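Local coordinates for protein cGAS/DncV-like nucleotidyltransferase in E. coli homolog (Elizabethkingia meningoseptica ATCC 13253 = NBRC 12535, PDB 6E0O) that synthesises cyclic dinucleotide second messengers from nucleoside triphosphates in a magnesium-dependent reaction, as the signal-generating enzyme of a CBASS antiphage defence system, at residues 1-11 against 284-292; 188-196 against 236-244. All coordinates share one frame; numbering follows the deposited sequence.

Contact 1 of 2, residues 1-11 against 284-292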
# COMPACT_ATOMS: atom_id res chain seq x y z
N MET A 1 28.61 5.61 8.01
CA MET A 1 27.48 6.13 7.19
C MET A 1 26.78 7.29 7.90
O MET A 1 27.14 7.64 9.02
CB MET A 1 26.48 5.01 6.90
CG MET A 1 25.79 4.47 8.12
SD MET A 1 24.22 3.70 7.66
CE MET A 1 23.28 5.17 7.24
N ASN A 2 25.76 7.87 7.26
CA ASN A 2 25.29 9.19 7.66
C ASN A 2 24.30 9.16 8.82
O ASN A 2 24.10 10.20 9.46
CB ASN A 2 24.64 9.90 6.47
CG ASN A 2 25.62 10.17 5.36
OD1 ASN A 2 26.83 10.28 5.58
ND2 ASN A 2 25.10 10.29 4.15
N PHE A 3 23.68 8.03 9.10
CA PHE A 3 22.67 7.92 10.13
C PHE A 3 23.03 6.77 11.04
O PHE A 3 23.49 5.72 10.58
CB PHE A 3 21.28 7.72 9.52
CG PHE A 3 20.88 8.81 8.58
CD1 PHE A 3 20.33 9.99 9.06
CD2 PHE A 3 21.09 8.68 7.23
CE1 PHE A 3 19.97 11.01 8.20
CE2 PHE A 3 20.74 9.69 6.36
CZ PHE A 3 20.18 10.86 6.84
N SER A 4 22.83 6.97 12.33
CA SER A 4 23.23 5.98 13.31
C SER A 4 22.24 4.82 13.33
O SER A 4 21.13 4.89 12.79
CB SER A 4 23.25 6.62 14.69
OG SER A 4 21.91 6.93 15.07
N GLU A 5 22.67 3.73 13.96
CA GLU A 5 21.79 2.60 14.21
C GLU A 5 20.49 3.07 14.87
O GLU A 5 19.40 2.67 14.46
CB GLU A 5 22.52 1.58 15.08
CG GLU A 5 21.72 0.36 15.47
CD GLU A 5 21.61 -0.70 14.38
OE1 GLU A 5 22.21 -0.54 13.29
OE2 GLU A 5 20.94 -1.72 14.64
N GLN A 6 20.60 3.93 15.88
CA GLN A 6 19.41 4.39 16.58
C GLN A 6 18.50 5.21 15.66
O GLN A 6 17.27 5.13 15.76
CB GLN A 6 19.78 5.20 17.81
CG GLN A 6 18.57 5.59 18.63
CD GLN A 6 17.84 4.38 19.17
OE1 GLN A 6 18.44 3.53 19.83
NE2 GLN A 6 16.55 4.29 18.88
N GLN A 7 19.07 6.04 14.79
CA GLN A 7 18.24 6.80 13.86
C GLN A 7 17.47 5.87 12.93
O GLN A 7 16.29 6.11 12.64
CB GLN A 7 19.10 7.79 13.08
CG GLN A 7 19.57 8.98 13.93
CD GLN A 7 20.51 9.91 13.17
OE1 GLN A 7 21.63 9.53 12.82
NE2 GLN A 7 20.06 11.13 12.93
N LEU A 8 18.11 4.79 12.47
CA LEU A 8 17.41 3.83 11.63
C LEU A 8 16.29 3.16 12.40
O LEU A 8 15.19 2.95 11.87
CB LEU A 8 18.37 2.77 11.09
CG LEU A 8 19.47 3.26 10.14
CD1 LEU A 8 20.28 2.06 9.65
CD2 LEU A 8 18.89 4.04 8.98
N ILE A 9 16.54 2.80 13.66
CA ILE A 9 15.49 2.22 14.49
C ILE A 9 14.31 3.19 14.59
O ILE A 9 13.15 2.80 14.46
CB ILE A 9 16.03 1.83 15.87
CG1 ILE A 9 17.04 0.68 15.72
CG2 ILE A 9 14.89 1.44 16.80
CD1 ILE A 9 17.83 0.37 16.98
N ASN A 10 14.60 4.47 14.83
CA ASN A 10 13.52 5.44 14.95
C ASN A 10 12.70 5.52 13.67
O ASN A 10 11.46 5.54 13.71
CB ASN A 10 14.07 6.82 15.31
CG ASN A 10 14.71 6.85 16.68
OD1 ASN A 10 14.51 5.95 17.50
ND2 ASN A 10 15.47 7.91 16.96
N TRP A 11 13.38 5.54 12.52
CA TRP A 11 12.68 5.61 11.25
C TRP A 11 11.90 4.34 10.94
O TRP A 11 11.02 4.36 10.07
CB TRP A 11 13.67 5.79 10.12
CG TRP A 11 14.19 7.16 9.94
CD1 TRP A 11 13.73 8.31 10.50
CD2 TRP A 11 15.30 7.52 9.12
NE1 TRP A 11 14.48 9.38 10.07
CE2 TRP A 11 15.45 8.92 9.22
CE3 TRP A 11 16.16 6.81 8.30
CZ2 TRP A 11 16.45 9.60 8.54
CZ3 TRP A 11 17.15 7.49 7.63
CH2 TRP A 11 17.28 8.87 7.75
N LYS A 284 19.88 5.95 -5.19
CA LYS A 284 19.64 7.19 -4.47
C LYS A 284 19.58 6.95 -2.97
O LYS A 284 20.10 7.76 -2.18
CB LYS A 284 18.33 7.84 -4.95
CG LYS A 284 18.36 8.32 -6.38
CD LYS A 284 19.30 9.49 -6.57
CE LYS A 284 19.06 10.15 -7.92
NZ LYS A 284 20.07 11.19 -8.21
N CYS A 285 18.97 5.84 -2.56
CA CYS A 285 18.94 5.50 -1.14
C CYS A 285 20.35 5.26 -0.61
O CYS A 285 20.72 5.76 0.45
CB CYS A 285 18.08 4.27 -0.90
SG CYS A 285 16.31 4.52 -1.15
N TRP A 286 21.13 4.45 -1.33
CA TRP A 286 22.50 4.17 -0.92
C TRP A 286 23.30 5.45 -0.73
O TRP A 286 23.98 5.62 0.28
CB TRP A 286 23.15 3.29 -1.98
CG TRP A 286 24.56 2.90 -1.70
CD1 TRP A 286 25.68 3.53 -2.12
CD2 TRP A 286 24.99 1.75 -0.96
NE1 TRP A 286 26.79 2.85 -1.69
CE2 TRP A 286 26.39 1.75 -0.97
CE3 TRP A 286 24.32 0.73 -0.28
CZ2 TRP A 286 27.14 0.77 -0.34
CZ3 TRP A 286 25.06 -0.24 0.35
CH2 TRP A 286 26.46 -0.22 0.32
N ASN A 287 23.21 6.36 -1.70
CA ASN A 287 23.97 7.60 -1.63
C ASN A 287 23.49 8.48 -0.48
O ASN A 287 24.30 9.08 0.23
CB ASN A 287 23.85 8.35 -2.96
CG ASN A 287 24.54 7.65 -4.10
OD1 ASN A 287 25.33 6.74 -3.90
ND2 ASN A 287 24.25 8.10 -5.32
N TYR A 288 22.17 8.57 -0.29
CA TYR A 288 21.62 9.39 0.78
C TYR A 288 22.04 8.87 2.14
O TYR A 288 22.37 9.64 3.04
CB TYR A 288 20.10 9.39 0.67
CG TYR A 288 19.43 10.30 1.67
CD1 TYR A 288 19.32 11.66 1.43
CD2 TYR A 288 18.90 9.80 2.85
CE1 TYR A 288 18.70 12.50 2.32
CE2 TYR A 288 18.28 10.64 3.76
CZ TYR A 288 18.19 12.00 3.49
OH TYR A 288 17.58 12.85 4.38
N LEU A 289 22.00 7.55 2.31
CA LEU A 289 22.34 6.94 3.59
C LEU A 289 23.84 6.95 3.87
O LEU A 289 24.23 6.91 5.03
CB LEU A 289 21.79 5.51 3.62
CG LEU A 289 20.26 5.45 3.62
CD1 LEU A 289 19.75 4.07 3.23
CD2 LEU A 289 19.70 5.88 4.97
N GLY A 290 24.67 7.03 2.84
CA GLY A 290 26.09 7.16 3.07
C GLY A 290 26.79 5.86 3.34
O GLY A 290 27.84 5.86 3.99
N TYR A 291 26.22 4.74 2.88
CA TYR A 291 26.91 3.47 2.95
C TYR A 291 28.19 3.50 2.12
O TYR A 291 28.28 4.17 1.09
CB TYR A 291 26.01 2.36 2.42
CG TYR A 291 25.02 1.87 3.45
CD1 TYR A 291 25.43 1.09 4.52
CD2 TYR A 291 23.68 2.21 3.35
CE1 TYR A 291 24.54 0.66 5.46
CE2 TYR A 291 22.78 1.76 4.29
CZ TYR A 291 23.21 0.97 5.33
OH TYR A 291 22.31 0.57 6.28
N GLN A 292 29.18 2.75 2.59
CA GLN A 292 30.48 2.67 1.95
C GLN A 292 30.83 1.22 1.63
O GLN A 292 30.22 0.29 2.14
CB GLN A 292 31.54 3.31 2.85
CG GLN A 292 31.82 2.57 4.17
CD GLN A 292 30.72 2.72 5.22
OE1 GLN A 292 29.68 3.32 4.98
NE2 GLN A 292 30.97 2.16 6.41
OXT GLN A 292 31.75 0.94 0.85
O HOH W 1 26.43 10.47 1.62
O HOH W 2 29.21 8.48 3.88
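Asn2 takes up two carbonyl oxygens left without helical donors where helix 275-289 ends. Its backbone N donates to Leu289 O at 2.9 Å, nearly straight (165°). Its ND2 reaches Tyr288 O at 3.0 Å, from above that carbonyl's plane but within its own amide plane. Water 1 accepts from ND2 and donates to Asn287 O; water 2 donates to Gly290 O and, weakly, to Asn2 OD1. Gly290, with positive phi, turns the chain out of the helix next to the Asn2 side chain. Met1 CG stands between backbone N and carbonyl carbon (chi1 65°), which helps set SD over one face of the Tyr291 ring, a Met-aromatic contact; chi3 turns CE back toward Leu289 O. The Phe3 and Tyr288 rings lie at 25°, offset so far that little more than their rims meet. Leu289 CD2 touches Phe3 CD2 and, at the indole edge, Trp11 CZ3, while Trp11 CH2 lies over the face of Phe3. Gln7 N donates to Ser4 OG and Ser4 N to Gln7 OE1, a capping box starting helix 5-11. Glu5 OE1 and OE2 accept from Thr237 OG1 and Tyr236 N; Tyr288 OH bonds to Arg202, Tyr291 OH to Thr237 O. Trp11 packs on Val198 and Arg202 of helix 188-205, Leu8 on Thr237 of helix 236-252.

Contact 2 of 2, residues 188-196 against 236-244; sequences LYKRMVRIL and YTQTLRNVI
Met192 is the knob of this helix crossing, set in a hole formed by Tyr236, Thr239, Leu240 and Val243. Bends at chi2 and chi3 fold its chain over the facing helix: SD lies 3.6 Å from Leu240 CA, CG packs on Thr239 CG2, and CE comes 3.7 Å from Tyr236 O. The two helices cross at -76°, with their axes 10.7 Å apart at closest approach, steep enough to confine the interlocking to a compact patch.

Aliphatic packing continues toward the C-terminal ends of the segments. Leu240, whose CG stands anti to the backbone N (chi1 -178°), sends its two methyls to different partners: CD2 meets Ile195 CG2 at 3.8 Å, while CD1 touches Leu196 CD2. Leu196 also reaches Val243 CG1 and, more loosely, Ile244 CG1.

The Tyr236 ring is approached by Leu188, Ile195 and Arg191. Leu188 CD2 sits over one face in a CH-pi contact, 4.0 Å from the centroid, and Ile195 CD1 comes to the ring edge.

Among polar groups, the extended chain of Arg191 carries its guanidinium beyond the Tyr236 hydroxyl, not over the ring, with the two planes only 7° apart in orientation and NH1 2.9 Å from Tyr236 OH. Thr239 OG1 bonds to Ile232 N and Asn235 O in the loop before its helix, while its methyl faces Met192. Around this buried core, helix 5-11 lies against Ile195, Tyr236 and Leu240, helix 275-289 packs on Leu240 and Ile244, and helix 216-224 covers Val193 and Leu196.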
# COMPACT_ATOMS: atom_id res chain seq x y z
N LEU A 188 11.88 -7.40 10.86
CA LEU A 188 12.67 -6.46 10.08
C LEU A 188 12.12 -6.21 8.68
O LEU A 188 12.41 -5.15 8.12
CB LEU A 188 14.14 -6.89 10.05
CG LEU A 188 14.83 -6.82 11.41
CD1 LEU A 188 16.16 -7.54 11.34
CD2 LEU A 188 15.02 -5.38 11.85
N TYR A 189 11.32 -7.11 8.11
CA TYR A 189 10.78 -6.85 6.78
C TYR A 189 10.03 -5.51 6.75
O TYR A 189 10.36 -4.60 5.96
CB TYR A 189 9.88 -8.01 6.30
CG TYR A 189 9.00 -7.60 5.13
CD1 TYR A 189 9.56 -7.12 3.96
CD2 TYR A 189 7.62 -7.64 5.23
CE1 TYR A 189 8.78 -6.70 2.91
CE2 TYR A 189 6.82 -7.21 4.18
CZ TYR A 189 7.40 -6.75 3.03
OH TYR A 189 6.60 -6.31 2.00
N LYS A 190 9.02 -5.34 7.61
CA LYS A 190 8.25 -4.10 7.56
C LYS A 190 9.06 -2.92 8.08
O LYS A 190 8.85 -1.79 7.63
CB LYS A 190 6.92 -4.23 8.30
CG LYS A 190 5.95 -5.15 7.58
CD LYS A 190 4.58 -5.17 8.21
CE LYS A 190 3.65 -6.09 7.43
NZ LYS A 190 2.31 -6.12 8.06
N ARG A 191 9.97 -3.15 9.02
CA ARG A 191 10.82 -2.08 9.52
C ARG A 191 11.71 -1.52 8.41
O ARG A 191 11.89 -0.31 8.31
CB ARG A 191 11.62 -2.57 10.72
CG ARG A 191 10.72 -2.71 11.92
CD ARG A 191 11.37 -3.33 13.11
NE ARG A 191 10.35 -3.63 14.11
CZ ARG A 191 10.59 -4.20 15.28
NH1 ARG A 191 11.84 -4.51 15.60
NH2 ARG A 191 9.60 -4.46 16.10
N MET A 192 12.23 -2.40 7.55
CA MET A 192 13.02 -1.96 6.40
C MET A 192 12.15 -1.24 5.37
O MET A 192 12.58 -0.23 4.79
CB MET A 192 13.73 -3.15 5.78
CG MET A 192 14.82 -3.73 6.68
SD MET A 192 16.16 -2.56 7.01
CE MET A 192 16.31 -2.65 8.79
N VAL A 193 10.93 -1.73 5.13
CA VAL A 193 10.00 -1.01 4.26
C VAL A 193 9.79 0.41 4.79
O VAL A 193 9.84 1.39 4.04
CB VAL A 193 8.66 -1.76 4.16
CG1 VAL A 193 7.59 -0.86 3.52
CG2 VAL A 193 8.81 -3.04 3.37
N ARG A 194 9.54 0.53 6.10
CA ARG A 194 9.30 1.85 6.67
C ARG A 194 10.52 2.75 6.51
O ARG A 194 10.37 3.93 6.16
CB ARG A 194 8.87 1.72 8.12
CG ARG A 194 7.51 1.05 8.26
CD ARG A 194 7.08 1.03 9.74
NE ARG A 194 6.17 -0.08 10.01
CZ ARG A 194 6.43 -1.09 10.83
NH1 ARG A 194 7.57 -1.16 11.51
NH2 ARG A 194 5.52 -2.04 10.99
N ILE A 195 11.72 2.24 6.76
CA ILE A 195 12.92 3.06 6.58
C ILE A 195 12.99 3.57 5.14
O ILE A 195 13.27 4.74 4.89
CB ILE A 195 14.19 2.28 6.96
CG1 ILE A 195 14.26 2.07 8.46
CG2 ILE A 195 15.42 3.03 6.46
CD1 ILE A 195 15.30 1.03 8.87
N LEU A 196 12.78 2.68 4.18
CA LEU A 196 12.88 3.08 2.78
C LEU A 196 11.77 4.05 2.38
O LEU A 196 12.00 4.91 1.53
CB LEU A 196 12.93 1.85 1.88
CG LEU A 196 14.23 1.05 2.00
CD1 LEU A 196 14.12 -0.24 1.21
CD2 LEU A 196 15.44 1.82 1.53
N TYR A 236 20.19 -3.21 12.40
CA TYR A 236 19.43 -2.48 11.40
C TYR A 236 20.33 -1.95 10.31
O TYR A 236 19.96 -1.97 9.13
CB TYR A 236 18.68 -1.32 12.07
CG TYR A 236 17.49 -1.74 12.89
CD1 TYR A 236 17.65 -2.48 14.05
CD2 TYR A 236 16.20 -1.39 12.51
CE1 TYR A 236 16.56 -2.86 14.81
CE2 TYR A 236 15.11 -1.76 13.27
CZ TYR A 236 15.30 -2.50 14.41
OH TYR A 236 14.21 -2.85 15.15
N THR A 237 21.53 -1.47 10.68
CA THR A 237 22.44 -0.91 9.69
C THR A 237 22.85 -1.96 8.68
O THR A 237 22.84 -1.72 7.47
CB THR A 237 23.66 -0.31 10.39
OG1 THR A 237 23.26 0.77 11.25
CG2 THR A 237 24.65 0.23 9.37
N GLN A 238 23.24 -3.15 9.16
CA GLN A 238 23.69 -4.17 8.23
C GLN A 238 22.52 -4.78 7.46
O GLN A 238 22.67 -5.14 6.28
CB GLN A 238 24.50 -5.25 8.95
CG GLN A 238 25.30 -6.11 7.98
CD GLN A 238 26.46 -5.34 7.31
OE1 GLN A 238 26.76 -4.18 7.65
NE2 GLN A 238 27.09 -5.98 6.35
N THR A 239 21.36 -4.92 8.10
CA THR A 239 20.19 -5.43 7.38
C THR A 239 19.82 -4.50 6.24
O THR A 239 19.55 -4.94 5.12
CB THR A 239 19.00 -5.60 8.33
OG1 THR A 239 19.28 -6.63 9.27
CG2 THR A 239 17.73 -5.94 7.55
N LEU A 240 19.80 -3.19 6.52
CA LEU A 240 19.44 -2.22 5.48
C LEU A 240 20.46 -2.24 4.36
O LEU A 240 20.09 -2.17 3.18
CB LEU A 240 19.31 -0.83 6.10
CG LEU A 240 18.90 0.32 5.17
CD1 LEU A 240 17.55 0.07 4.52
CD2 LEU A 240 18.91 1.62 5.97
N ARG A 241 21.74 -2.37 4.70
CA ARG A 241 22.76 -2.54 3.68
C ARG A 241 22.47 -3.78 2.83
O ARG A 241 22.49 -3.72 1.59
CB ARG A 241 24.14 -2.67 4.33
CG ARG A 241 25.27 -2.62 3.34
CD ARG A 241 26.59 -2.95 4.01
NE ARG A 241 27.72 -2.52 3.19
CZ ARG A 241 28.25 -3.22 2.20
NH1 ARG A 241 27.76 -4.42 1.90
NH2 ARG A 241 29.27 -2.72 1.52
N ASN A 242 22.18 -4.90 3.48
CA ASN A 242 21.89 -6.13 2.75
C ASN A 242 20.70 -5.95 1.82
O ASN A 242 20.72 -6.42 0.67
CB ASN A 242 21.56 -7.27 3.71
CG ASN A 242 22.76 -7.79 4.46
OD1 ASN A 242 23.90 -7.46 4.16
ND2 ASN A 242 22.49 -8.65 5.44
N VAL A 243 19.64 -5.30 2.30
CA VAL A 243 18.42 -5.10 1.51
C VAL A 243 18.72 -4.28 0.27
O VAL A 243 18.33 -4.64 -0.85
CB VAL A 243 17.34 -4.43 2.38
CG1 VAL A 243 16.21 -3.87 1.52
CG2 VAL A 243 16.77 -5.43 3.38
N ILE A 244 19.40 -3.14 0.45
CA ILE A 244 19.68 -2.26 -0.69
C ILE A 244 20.57 -2.97 -1.70
O ILE A 244 20.31 -2.95 -2.91
CB ILE A 244 20.27 -0.92 -0.21
CG1 ILE A 244 19.24 -0.16 0.63
CG2 ILE A 244 20.74 -0.11 -1.40
CD1 ILE A 244 19.79 1.06 1.35

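How the contacts relate
From the N terminus, residues 1-11 begin a loop that closes only when the chain returns at 284-292, so contact 1 joins the two chain ends and encloses nearly the whole enzyme, including the mixed sheet. Contact 2 is nested within it: the chain leaves helix 188-205, passes through helix 216-224 and comes back as helix 236-252, closing a much shorter, wholly non-strand loop. The two contacts adjoin, their centres about 10 Å apart. Both terminal segments meet helix 236-252 at Thr237, and through it they are tied to the helical part of the fold.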